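Local structure of transmembrane protein (Bartonella henselae, 3PAM) at residues N170-M174 and F175-M179. The protein probably binds oligopeptides as the solute-binding component of an ABC-type transport system, of which this structure holds one domain. Residues are numbered along the deposited sequence; the frame is centred on the assembly and turned at random.
Sequences NRLGM and FNYDM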
loop_
_atom_site.group_PDB
_atom_site.type_symbol
_atom_site.label_atom_id
_atom_site.label_comp_id
_atom_site.label_asym_id
_atom_site.label_seq_id
_atom_site.Cartn_x
_atom_site.Cartn_y
_atom_site.Cartn_z
ATOM N N ASN A 170 -16.709 4.527 13.003
ATOM C CA ASN A 170 -17.153 5.871 12.631
ATOM C C ASN A 170 -16.098 6.540 11.759
ATOM O O ASN A 170 -16.396 7.172 10.742
ATOM C CB ASN A 170 -17.396 6.714 13.893
ATOM C CG ASN A 170 -17.984 8.090 13.592
ATOM O OD1 ASN A 170 -17.372 9.114 13.904
ATOM N ND2 ASN A 170 -19.186 8.120 13.005
ATOM N N ARG A 171 -14.853 6.359 12.164
ATOM C CA ARG A 171 -13.746 7.018 11.533
ATOM C C ARG A 171 -13.369 6.367 10.208
ATOM O O ARG A 171 -13.020 7.070 9.264
ATOM C CB ARG A 171 -12.585 7.187 12.525
ATOM C CG ARG A 171 -12.946 8.228 13.605
ATOM C CD ARG A 171 -11.849 8.492 14.616
ATOM N NE ARG A 171 -10.564 8.807 13.995
ATOM C CZ ARG A 171 -9.518 9.307 14.647
ATOM N NH1 ARG A 171 -9.605 9.557 15.945
ATOM N NH2 ARG A 171 -8.389 9.557 14.002
ATOM N N LEU A 172 -13.471 5.040 10.123
ATOM C CA LEU A 172 -13.360 4.378 8.819
ATOM C C LEU A 172 -14.366 4.971 7.824
ATOM O O LEU A 172 -14.028 5.252 6.673
ATOM C CB LEU A 172 -13.626 2.880 8.918
ATOM C CG LEU A 172 -12.508 1.829 8.889
ATOM C CD1 LEU A 172 -13.183 0.477 8.647
ATOM C CD2 LEU A 172 -11.383 2.069 7.867
ATOM N N GLY A 173 -15.603 5.138 8.288
ATOM C CA GLY A 173 -16.702 5.619 7.470
ATOM C C GLY A 173 -16.480 7.033 6.989
ATOM O O GLY A 173 -16.843 7.362 5.865
HETATM N N MSE A 174 -15.853 7.856 7.829
HETATM C CA MSE A 174 -15.602 9.256 7.503
HETATM C C MSE A 174 -14.241 9.485 6.842
HETATM O O MSE A 174 -13.913 10.619 6.442
HETATM C CB MSE A 174 -15.728 10.115 8.763
HETATM C CG MSE A 174 -17.110 10.101 9.423
HETATM SE SE MSE A 174 -18.516 10.748 8.220
HETATM C CE MSE A 174 -19.945 11.092 9.536
ATOM N N PHE A 175 -13.459 8.412 6.702
ATOM C CA PHE A 175 -12.048 8.515 6.292
ATOM C C PHE A 175 -11.198 9.389 7.251
ATOM O O PHE A 175 -10.225 10.049 6.851
ATOM C CB PHE A 175 -11.949 8.982 4.833
ATOM C CG PHE A 175 -12.685 8.100 3.880
ATOM C CD1 PHE A 175 -12.480 6.720 3.903
ATOM C CD2 PHE A 175 -13.589 8.628 2.979
ATOM C CE1 PHE A 175 -13.145 5.890 3.046
ATOM C CE2 PHE A 175 -14.291 7.795 2.104
ATOM C CZ PHE A 175 -14.078 6.423 2.145
ATOM N N ASN A 176 -11.603 9.406 8.521
ATOM C CA ASN A 176 -10.947 10.221 9.528
ATOM C C ASN A 176 -9.728 9.526 10.164
ATOM O O ASN A 176 -9.765 9.095 11.311
ATOM C CB ASN A 176 -11.959 10.652 10.585
ATOM C CG ASN A 176 -11.420 11.729 11.496
ATOM O OD1 ASN A 176 -10.508 12.477 11.118
ATOM N ND2 ASN A 176 -11.960 11.807 12.710
ATOM N N TYR A 177 -8.652 9.415 9.394
ATOM C CA TYR A 177 -7.461 8.730 9.848
ATOM C C TYR A 177 -6.340 9.089 8.905
ATOM O O TYR A 177 -6.583 9.392 7.742
ATOM C CB TYR A 177 -7.663 7.195 9.859
ATOM C CG TYR A 177 -8.230 6.622 8.579
ATOM C CD1 TYR A 177 -7.400 6.261 7.510
ATOM C CD2 TYR A 177 -9.602 6.417 8.441
ATOM C CE1 TYR A 177 -7.935 5.732 6.326
ATOM C CE2 TYR A 177 -10.141 5.892 7.276
ATOM C CZ TYR A 177 -9.307 5.567 6.218
ATOM O OH TYR A 177 -9.848 5.066 5.059
ATOM N N ASP A 178 -5.109 9.048 9.394
ATOM C CA ASP A 178 -3.962 9.176 8.516
ATOM C C ASP A 178 -3.657 7.814 7.890
ATOM O O ASP A 178 -3.368 7.703 6.683
ATOM C CB ASP A 178 -2.758 9.681 9.316
ATOM C CG ASP A 178 -2.949 11.101 9.859
ATOM O OD1 ASP A 178 -3.539 11.948 9.157
ATOM O OD2 ASP A 178 -2.474 11.389 10.973
HETATM N N MSE A 179 -3.702 6.778 8.726
HETATM C CA MSE A 179 -3.303 5.429 8.344
HETATM C C MSE A 179 -4.064 4.455 9.236
HETATM O O MSE A 179 -4.292 4.747 10.404
HETATM C CB MSE A 179 -1.794 5.245 8.516
HETATM C CG MSE A 179 -1.228 3.953 7.971
HETATM SE SE MSE A 179 0.720 3.836 8.110
HETATM C CE MSE A 179 1.202 5.180 6.788
#
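Arg171 and Asn176 are joined at the C-terminal turn of helix 165-174 through a backbone bond and through the Arg171 side chain, which grips Asn176 O. Asn176 N bonds back to Arg171 O at 2.8 Å, and Phe175 N reaches Leu172 O at 3.2 Å, from well above that carbonyl's plane. The Arg171 side chain is bent at chi3 (52°), which swings the guanidinium edge back to Asn176 O: NH2 lies 3.1 Å from this oxygen, and NE also donates to it, though its position is less sure. Asn176 ND2 lies over one guanidinium face, the two planes 28° apart, while the same NH2 also forms a salt bridge with Glu132. On the tightly packed side, Tyr177 sets a ring edge against the last helical turn, CD2 3.6 Å from Arg171 O; Leu172 CD2 meets Tyr177 CE2 at 4.1 Å, and the Tyr177 hydroxyl is hydrogen-bonded to Phe211 O. Buried Phe175 makes a cation-pi contact with Arg13. By contrast, Met174, exposed and present as selenomethionine, leads its end away from residues 175-179. Positive phi at Phe175 (59°), more usual for glycine, and the two backbone bonds define a Schellman motif, here turning the chain from helix 165-174 towards strand 179-184.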